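Local coordinates for oxidoreductase, Gfo/Idh/MocA family (Vibrio cholerae, PDB 1XEA), which probably acts as a nucleotide-dependent oxidoreductase, binding NAD(P) in a Rossmann-type domain, its substrate being unassigned, at residues Trp149-His154 / Thr222-Thr227; Phe165-His170 / Ala213-Gln218. All blocks are in the same frame, centred on the assembly; numbering follows the deposited sequence.

Interaction 1 of 2, residues Trp149-His154 / Thr222-Thr227; sequences WEKHRH and TTEHVT
Backbone hydrogen bonds set the frame: strands 149-152 and 223-227 run antiparallel at 174°. Glu150 N reaches His225 O at 2.8 Å nearly along the C=O axis, whereas the return bond from His225 N meets Glu150 O from above its carbonyl plane. Beyond the regular pairing, His154 N donates to Thr222 OG1 at 3.0 Å.

Side-chain hydrogen bonds form on both faces. On that of Trp149, Lys151, Glu224 and Val226, Trp149 NE1 donates in the ring plane to the anti lone pair of Glu224 OE1 (2.9 Å, N-H...O 178°). On the reverse face, His152 NE2 donates to Glu150 OE1 (3.1 Å), and one water bridges that oxygen to His225 ND1.

Salt bridges hold both carboxylates: Glu224 OE1 with Arg123, Glu150 OE2 with Arg148 and with Arg148 of a second subunit.

Among apolar contacts, Val226 CG2 sits over the indole face, a CH-pi contact 3.7 Å from the centroid of the six-membered ring. The extended Glu224 chain crosses Lys151 obliquely, its CD 3.7 Å from Lys151 CG. Non-hydrogen-bonded Trp149-Val226 and Lys151-Glu224 alternate with hydrogen-bonded Glu150-His225, the pattern of an antiparallel strand pair, here inside the mixed sheet of the C-terminal domain of Gfo/Idh/MocA proteins.

Interaction 2 of 2, residues Phe165-His170 / Ala213-Gln218; sequences FDDFIH and ASMNRQ
Asp167 OD2 is gripped by two arginines: Arg217, just past the end of strand 209-216, and Arg153, whose NH1 makes a salt bridge with it. OD2 lies 3.0 Å from Arg217 NH1 but over the guanidinium face, with the carboxylate and guanidinium planes 87° apart, so no N-H points at the oxygen and the attraction rests on charge alone. Arg217 arrives tip to tip with the aspartate, its chain bent at chi3; its CD also comes to 3.3 Å from OD2. Two arginines, with Lys151 as a weak, longer partner of OD1, would be expected to keep this buried carboxylate ionised.

Helix 160-175 lies against the mixed sheet here, its 165-170 part at 134° to strand 213-216, in the helix-on-sheet packing of the C-terminal domain. Selenomethionine Met215 fills the interface: bent at chi3, it crosses Asp167 at about a right angle and sets CE 3.5 Å from Asp167 CG, while its SE stands 3.5 Å from Phe168 N.

Phe168 holds CG anti to its backbone N (chi1 -170°), which swings the ring toward the strand. There it slides past Met215 in the opposite direction, and Met215 CB meets the ring edge in plane, 3.6 Å from CD1. The ring tip ends against the strand at Ala213, Phe168 CZ lying 3.6 Å from Ala213 CB.

How the interactions relate
From the N terminus, the chain passes the parallel sheet of the Rossmann-type part before strand 146-152 opens interaction 1. Helix 160-175 follows and supplies the first half of interaction 2, which closes when strand 209-216 packs against it; strand 223-230 then closes interaction 1. The smaller loop therefore lies wholly within the larger, without crossing. Strand 146-152 sits between strands 209-216 and 223-230 in the mixed sheet, parallel to the former and antiparallel to the latter, so the two contacts, with centres about 9 Å apart, share one sheet. A probable hydrogen bond from Lys151 N to Ser214 O, at 2.9 Å, joins them directly, and both also reach the second subunit.

Interaction 1 of 2, residues Trp149-His154 / Thr222-Thr227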
ATOM      1  N   TRP A 149       2.692  13.185  15.463  1.00 37.14           N
ATOM      2  CA  TRP A 149       1.433  12.501  15.661  1.00 35.68           C
ATOM      3  C   TRP A 149       0.334  13.282  14.927  1.00 36.06           C
ATOM      4  O   TRP A 149       0.046  14.420  15.272  1.00 35.84           O
ATOM      5  CB  TRP A 149       1.146  12.423  17.163  1.00 32.88           C
ATOM      6  CG  TRP A 149       0.242  11.293  17.527  1.00 31.15           C
ATOM      7  CD1 TRP A 149      -1.065  11.135  17.155  1.00 29.62           C
ATOM      8  CD2 TRP A 149       0.585  10.138  18.287  1.00 28.87           C
ATOM      9  NE1 TRP A 149      -1.553   9.957  17.635  1.00 27.46           N
ATOM     10  CE2 TRP A 149      -0.562   9.320  18.337  1.00 27.97           C
ATOM     11  CE3 TRP A 149       1.752   9.708  18.935  1.00 27.28           C
ATOM     12  CZ2 TRP A 149      -0.578   8.096  19.006  1.00 27.15           C
ATOM     13  CZ3 TRP A 149       1.731   8.494  19.598  1.00 24.47           C
ATOM     14  CH2 TRP A 149       0.573   7.704  19.629  1.00 26.61           C
ATOM     15  N   GLU A 150      -0.248  12.679  13.897  1.00 37.84           N
ATOM     16  CA  GLU A 150      -1.321  13.301  13.130  1.00 38.76           C
ATOM     17  C   GLU A 150      -2.639  12.579  13.430  1.00 38.22           C
ATOM     18  O   GLU A 150      -2.700  11.348  13.437  1.00 38.14           O
ATOM     19  CB  GLU A 150      -1.034  13.195  11.628  1.00 40.57           C
ATOM     20  CG  GLU A 150       0.243  13.890  11.169  1.00 45.16           C
ATOM     21  CD  GLU A 150       0.484  13.781   9.665  1.00 46.84           C
ATOM     22  OE1 GLU A 150      -0.386  14.228   8.882  1.00 47.65           O
ATOM     23  OE2 GLU A 150       1.548  13.249   9.268  1.00 47.70           O
ATOM     24  N   LYS A 151      -3.689  13.346  13.686  1.00 37.05           N
ATOM     25  CA  LYS A 151      -4.997  12.769  13.946  1.00 37.89           C
ATOM     26  C   LYS A 151      -5.974  13.705  13.277  1.00 37.74           C
ATOM     27  O   LYS A 151      -6.259  14.785  13.796  1.00 38.21           O
ATOM     28  CB  LYS A 151      -5.280  12.701  15.441  1.00 38.89           C
ATOM     29  CG  LYS A 151      -6.507  11.877  15.783  1.00 41.42           C
ATOM     30  CD  LYS A 151      -6.773  11.874  17.281  1.00 43.90           C
ATOM     31  CE  LYS A 151      -7.868  10.885  17.633  1.00 46.10           C
ATOM     32  NZ  LYS A 151      -9.126  11.171  16.892  1.00 50.09           N
ATOM     33  N   HIS A 152      -6.485  13.294  12.123  1.00 37.77           N
ATOM     34  CA  HIS A 152      -7.396  14.137  11.368  1.00 37.47           C
ATOM     35  C   HIS A 152      -8.814  13.583  11.312  1.00 37.90           C
ATOM     36  O   HIS A 152      -9.033  12.390  11.514  1.00 38.54           O
ATOM     37  CB  HIS A 152      -6.864  14.342   9.939  1.00 36.10           C
ATOM     38  CG  HIS A 152      -5.413  14.730   9.869  1.00 35.54           C
ATOM     39  ND1 HIS A 152      -4.793  15.499  10.831  1.00 36.59           N
ATOM     40  CD2 HIS A 152      -4.471  14.478   8.930  1.00 34.35           C
ATOM     41  CE1 HIS A 152      -3.532  15.701  10.489  1.00 34.79           C
ATOM     42  NE2 HIS A 152      -3.311  15.092   9.338  1.00 33.80           N
ATOM     43  N   ARG A 153      -9.771  14.473  11.058  1.00 38.29           N
ATOM     44  CA  ARG A 153     -11.191  14.131  10.937  1.00 38.35           C
ATOM     45  C   ARG A 153     -11.699  14.769   9.652  1.00 38.69           C
ATOM     46  O   ARG A 153     -11.145  15.760   9.170  1.00 37.14           O
ATOM     47  CB  ARG A 153     -12.019  14.710  12.093  1.00 39.58           C
ATOM     48  CG  ARG A 153     -11.878  14.025  13.434  1.00 40.45           C
ATOM     49  CD  ARG A 153     -13.154  13.287  13.831  1.00 43.05           C
ATOM     50  NE  ARG A 153     -12.893  12.271  14.858  1.00 43.50           N
ATOM     51  CZ  ARG A 153     -12.423  12.532  16.076  1.00 42.43           C
ATOM     52  NH1 ARG A 153     -12.166  13.785  16.432  1.00 42.61           N
ATOM     53  NH2 ARG A 153     -12.190  11.542  16.929  1.00 42.80           N
ATOM     54  N   HIS A 154     -12.763  14.199   9.105  1.00 40.35           N
ATOM     55  CA  HIS A 154     -13.372  14.727   7.897  1.00 40.41           C
ATOM     56  C   HIS A 154     -14.576  15.589   8.269  1.00 40.60           C
ATOM     57  O   HIS A 154     -15.477  15.134   8.973  1.00 39.47           O
ATOM     58  CB  HIS A 154     -13.837  13.589   6.997  1.00 40.83           C
ATOM     59  CG  HIS A 154     -14.722  14.035   5.875  1.00 43.08           C
ATOM     60  ND1 HIS A 154     -14.339  14.995   4.962  1.00 43.71           N
ATOM     61  CD2 HIS A 154     -15.958  13.631   5.500  1.00 43.33           C
ATOM     62  CE1 HIS A 154     -15.300  15.158   4.070  1.00 43.69           C
ATOM     63  NE2 HIS A 154     -16.293  14.342   4.373  1.00 43.79           N
ATOM     64  N   THR A 222     -10.839  10.730   7.693  1.00 28.96           N
ATOM     65  CA  THR A 222     -10.539  10.572   9.100  1.00 28.57           C
ATOM     66  C   THR A 222      -9.481   9.469   9.234  1.00 27.90           C
ATOM     67  O   THR A 222      -9.729   8.326   8.848  1.00 26.76           O
ATOM     68  CB  THR A 222     -11.822  10.197   9.879  1.00 29.30           C
ATOM     69  OG1 THR A 222     -12.774  11.266   9.778  1.00 31.23           O
ATOM     70  CG2 THR A 222     -11.512   9.943  11.344  1.00 27.67           C
ATOM     71  N   THR A 223      -8.292   9.826   9.723  1.00 27.47           N
ATOM     72  CA  THR A 223      -7.194   8.866   9.921  1.00 30.87           C
ATOM     73  C   THR A 223      -6.234   9.392  10.953  1.00 30.72           C
ATOM     74  O   THR A 223      -6.303  10.550  11.355  1.00 31.82           O
ATOM     75  CB  THR A 223      -6.326   8.614   8.664  1.00 32.44           C
ATOM     76  OG1 THR A 223      -5.790   9.860   8.197  1.00 36.56           O
ATOM     77  CG2 THR A 223      -7.123   7.949   7.565  1.00 38.16           C
ATOM     78  N   GLU A 224      -5.306   8.541  11.355  1.00 30.54           N
ATOM     79  CA  GLU A 224      -4.345   8.934  12.359  1.00 30.48           C
ATOM     80  C   GLU A 224      -3.008   8.315  11.993  1.00 30.63           C
ATOM     81  O   GLU A 224      -2.879   7.101  11.919  1.00 31.37           O
ATOM     82  CB  GLU A 224      -4.843   8.436  13.705  1.00 30.23           C
ATOM     83  CG  GLU A 224      -4.172   9.052  14.898  1.00 32.49           C
ATOM     84  CD  GLU A 224      -4.852   8.646  16.179  1.00 33.77           C
ATOM     85  OE1 GLU A 224      -4.268   8.880  17.259  1.00 34.76           O
ATOM     86  OE2 GLU A 224      -5.975   8.094  16.103  1.00 32.79           O
ATOM     87  N   HIS A 225      -2.018   9.162  11.757  1.00 31.66           N
ATOM     88  CA  HIS A 225      -0.705   8.695  11.359  1.00 33.26           C
ATOM     89  C   HIS A 225       0.372   9.085  12.339  1.00 33.45           C
ATOM     90  O   HIS A 225       0.454  10.240  12.747  1.00 36.32           O
ATOM     91  CB  HIS A 225      -0.347   9.276   9.998  1.00 34.26           C
ATOM     92  CG  HIS A 225      -1.283   8.876   8.906  1.00 37.73           C
ATOM     93  ND1 HIS A 225      -1.280   9.485   7.671  1.00 39.70           N
ATOM     94  CD2 HIS A 225      -2.234   7.912   8.851  1.00 39.24           C
ATOM     95  CE1 HIS A 225      -2.188   8.914   6.899  1.00 40.52           C
ATOM     96  NE2 HIS A 225      -2.781   7.956   7.591  1.00 40.68           N
ATOM     97  N   VAL A 226       1.205   8.128  12.721  1.00 32.03           N
ATOM     98  CA  VAL A 226       2.298   8.429  13.631  1.00 30.66           C
ATOM     99  C   VAL A 226       3.610   8.173  12.886  1.00 31.12           C
ATOM    100  O   VAL A 226       3.796   7.126  12.262  1.00 32.19           O
ATOM    101  CB  VAL A 226       2.224   7.570  14.887  1.00 28.37           C
ATOM    102  CG1 VAL A 226       3.312   7.984  15.854  1.00 26.51           C
ATOM    103  CG2 VAL A 226       0.863   7.708  15.507  1.00 27.37           C
ATOM    104  N   THR A 227       4.501   9.154  12.940  1.00 30.29           N
ATOM    105  CA  THR A 227       5.787   9.074  12.278  1.00 30.73           C
ATOM    106  C   THR A 227       6.866   9.328  13.297  1.00 31.90           C
ATOM    107  O   THR A 227       6.842  10.347  13.989  1.00 32.48           O
ATOM    108  CB  THR A 227       5.946  10.149  11.204  1.00 30.35           C
ATOM    109  OG1 THR A 227       4.964   9.963  10.185  1.00 33.32           O
ATOM    110  CG2 THR A 227       7.326  10.082  10.599  1.00 28.76           C
TER
HETATM  111  O   HOH W   1       2.466  11.345  11.101  1.00 21.93           O
HETATM  112  O   HOH W   2      -0.955  12.422   6.530  1.00 34.34           O
HETATM  113  O   HOH W   3     -15.649  12.460  10.274  1.00 44.47           O

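Interaction 2 of 2, residues Phe165-His170 / Ala213-Gln218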
ATOM      1  N   PHE A 165      -9.364  20.408  24.427  1.00 46.50           N
ATOM      2  CA  PHE A 165      -9.448  19.528  25.580  1.00 46.11           C
ATOM      3  C   PHE A 165     -10.046  18.152  25.331  1.00 46.91           C
ATOM      4  O   PHE A 165      -9.654  17.183  25.980  1.00 46.25           O
ATOM      5  CB  PHE A 165     -10.185  20.219  26.726  1.00 44.12           C
ATOM      6  CG  PHE A 165      -9.306  21.115  27.546  1.00 44.14           C
ATOM      7  CD1 PHE A 165      -8.949  22.376  27.086  1.00 44.93           C
ATOM      8  CD2 PHE A 165      -8.803  20.684  28.763  1.00 44.49           C
ATOM      9  CE1 PHE A 165      -8.100  23.192  27.827  1.00 44.11           C
ATOM     10  CE2 PHE A 165      -7.956  21.495  29.506  1.00 45.74           C
ATOM     11  CZ  PHE A 165      -7.607  22.749  29.035  1.00 45.43           C
ATOM     12  N   ASP A 166     -10.973  18.039  24.393  1.00 48.34           N
ATOM     13  CA  ASP A 166     -11.582  16.738  24.150  1.00 50.60           C
ATOM     14  C   ASP A 166     -11.046  15.972  22.944  1.00 49.92           C
ATOM     15  O   ASP A 166     -11.482  14.851  22.673  1.00 51.10           O
ATOM     16  CB  ASP A 166     -13.098  16.890  24.031  1.00 54.02           C
ATOM     17  CG  ASP A 166     -13.713  17.503  25.270  1.00 59.17           C
ATOM     18  OD1 ASP A 166     -13.591  16.903  26.367  1.00 60.57           O
ATOM     19  OD2 ASP A 166     -14.318  18.592  25.151  1.00 63.25           O
ATOM     20  N   ASP A 167     -10.085  16.550  22.232  1.00 47.67           N
ATOM     21  CA  ASP A 167      -9.560  15.885  21.050  1.00 43.26           C
ATOM     22  C   ASP A 167      -8.057  16.038  20.877  1.00 42.39           C
ATOM     23  O   ASP A 167      -7.302  15.087  21.092  1.00 42.65           O
ATOM     24  CB  ASP A 167     -10.284  16.428  19.820  1.00 40.87           C
ATOM     25  CG  ASP A 167     -10.501  15.376  18.765  1.00 39.78           C
ATOM     26  OD1 ASP A 167     -10.193  14.195  19.024  1.00 40.12           O
ATOM     27  OD2 ASP A 167     -10.994  15.724  17.672  1.00 39.78           O
ATOM     28  N   PHE A 168      -7.636  17.240  20.490  1.00 40.48           N
ATOM     29  CA  PHE A 168      -6.230  17.558  20.255  1.00 38.50           C
ATOM     30  C   PHE A 168      -5.329  17.080  21.381  1.00 38.20           C
ATOM     31  O   PHE A 168      -4.150  16.791  21.178  1.00 37.53           O
ATOM     32  CB  PHE A 168      -6.055  19.064  20.078  1.00 36.69           C
ATOM     33  CG  PHE A 168      -4.696  19.454  19.608  1.00 36.21           C
ATOM     34  CD1 PHE A 168      -4.277  19.129  18.320  1.00 34.74           C
ATOM     35  CD2 PHE A 168      -3.821  20.138  20.450  1.00 35.98           C
ATOM     36  CE1 PHE A 168      -3.002  19.480  17.872  1.00 34.66           C
ATOM     37  CE2 PHE A 168      -2.541  20.496  20.014  1.00 36.70           C
ATOM     38  CZ  PHE A 168      -2.124  20.167  18.719  1.00 34.73           C
ATOM     39  N   ILE A 169      -5.893  16.995  22.577  1.00 38.78           N
ATOM     40  CA  ILE A 169      -5.124  16.554  23.728  1.00 38.22           C
ATOM     41  C   ILE A 169      -4.576  15.154  23.493  1.00 37.63           C
ATOM     42  O   ILE A 169      -3.575  14.776  24.080  1.00 38.50           O
ATOM     43  CB  ILE A 169      -5.982  16.578  25.005  1.00 38.28           C
ATOM     44  CG1 ILE A 169      -5.074  16.533  26.234  1.00 38.34           C
ATOM     45  CG2 ILE A 169      -6.945  15.405  25.006  1.00 38.87           C
ATOM     46  CD1 ILE A 169      -5.725  17.072  27.470  1.00 36.22           C
ATOM     47  N   HIS A 170      -5.236  14.387  22.634  1.00 36.91           N
ATOM     48  CA  HIS A 170      -4.769  13.049  22.348  1.00 35.43           C
ATOM     49  C   HIS A 170      -3.399  13.125  21.690  1.00 36.54           C
ATOM     50  O   HIS A 170      -2.404  12.695  22.264  1.00 37.01           O
ATOM     51  CB  HIS A 170      -5.739  12.313  21.436  1.00 34.46           C
ATOM     52  CG  HIS A 170      -6.775  11.526  22.169  1.00 34.99           C
ATOM     53  ND1 HIS A 170      -6.459  10.642  23.178  1.00 35.12           N
ATOM     54  CD2 HIS A 170      -8.123  11.490  22.047  1.00 34.88           C
ATOM     55  CE1 HIS A 170      -7.567  10.100  23.650  1.00 35.35           C
ATOM     56  NE2 HIS A 170      -8.592  10.598  22.981  1.00 35.90           N
ATOM     57  N   ALA A 213       2.413  17.798  17.096  1.00 34.18           N
ATOM     58  CA  ALA A 213       1.034  17.333  17.208  1.00 34.26           C
ATOM     59  C   ALA A 213       0.253  18.075  16.138  1.00 33.92           C
ATOM     60  O   ALA A 213       0.257  19.300  16.094  1.00 34.67           O
ATOM     61  CB  ALA A 213       0.475  17.636  18.590  1.00 34.75           C
ATOM     62  N   SER A 214      -0.425  17.320  15.285  1.00 33.38           N
ATOM     63  CA  SER A 214      -1.163  17.882  14.174  1.00 32.48           C
ATOM     64  C   SER A 214      -2.587  17.317  14.111  1.00 35.19           C
ATOM     65  O   SER A 214      -2.801  16.103  14.185  1.00 35.49           O
ATOM     66  CB  SER A 214      -0.374  17.565  12.901  1.00 30.12           C
ATOM     67  OG  SER A 214      -1.064  17.870  11.715  1.00 30.31           O
HETATM   68  N   MSE A 215      -3.565  18.206  13.989  1.00 36.20           N
HETATM   69  CA  MSE A 215      -4.949  17.777  13.899  1.00 37.36           C
HETATM   70  C   MSE A 215      -5.717  18.651  12.937  1.00 37.63           C
HETATM   71  O   MSE A 215      -5.910  19.840  13.188  1.00 38.23           O
HETATM   72  CB  MSE A 215      -5.621  17.839  15.262  1.00 40.16           C
HETATM   73  CG  MSE A 215      -7.109  17.542  15.218  1.00 44.03           C
HETATM   74 SE   MSE A 215      -7.859  17.286  16.985  1.00 52.57          SE
HETATM   75  CE  MSE A 215      -7.290  15.460  17.266  1.00 50.66           C
ATOM     76  N   ASN A 216      -6.167  18.056  11.840  1.00 36.38           N
ATOM     77  CA  ASN A 216      -6.933  18.789  10.851  1.00 34.65           C
ATOM     78  C   ASN A 216      -8.302  18.148  10.822  1.00 36.13           C
ATOM     79  O   ASN A 216      -8.508  17.133  10.153  1.00 36.61           O
ATOM     80  CB  ASN A 216      -6.282  18.680   9.477  1.00 33.69           C
ATOM     81  CG  ASN A 216      -6.935  19.578   8.464  1.00 33.96           C
ATOM     82  OD1 ASN A 216      -8.133  19.835   8.531  1.00 35.87           O
ATOM     83  ND2 ASN A 216      -6.156  20.061   7.512  1.00 34.07           N
ATOM     84  N   ARG A 217      -9.236  18.731  11.563  1.00 38.14           N
ATOM     85  CA  ARG A 217     -10.578  18.181  11.618  1.00 39.16           C
ATOM     86  C   ARG A 217     -11.443  18.566  10.435  1.00 40.46           C
ATOM     87  O   ARG A 217     -12.665  18.443  10.470  1.00 41.87           O
ATOM     88  CB  ARG A 217     -11.235  18.549  12.942  1.00 38.11           C
ATOM     89  CG  ARG A 217     -10.610  17.774  14.067  1.00 37.42           C
ATOM     90  CD  ARG A 217     -11.197  18.125  15.380  1.00 38.92           C
ATOM     91  NE  ARG A 217     -12.622  17.882  15.419  1.00 40.52           N
ATOM     92  CZ  ARG A 217     -13.331  17.925  16.536  1.00 40.23           C
ATOM     93  NH1 ARG A 217     -12.735  18.202  17.688  1.00 40.08           N
ATOM     94  NH2 ARG A 217     -14.629  17.681  16.499  1.00 43.63           N
ATOM     95  N   GLN A 218     -10.785  19.033   9.383  1.00 42.49           N
ATOM     96  CA  GLN A 218     -11.448  19.388   8.136  1.00 44.00           C
ATOM     97  C   GLN A 218     -10.578  18.768   7.057  1.00 43.14           C
ATOM     98  O   GLN A 218     -10.300  19.391   6.036  1.00 44.38           O
ATOM     99  CB  GLN A 218     -11.500  20.902   7.932  1.00 47.03           C
ATOM    100  CG  GLN A 218     -12.598  21.624   8.701  1.00 49.50           C
ATOM    101  CD  GLN A 218     -13.191  22.773   7.888  1.00 50.25           C
ATOM    102  OE1 GLN A 218     -12.451  23.598   7.336  1.00 49.57           O
ATOM    103  NE2 GLN A 218     -14.524  22.835   7.813  1.00 46.58           N
TER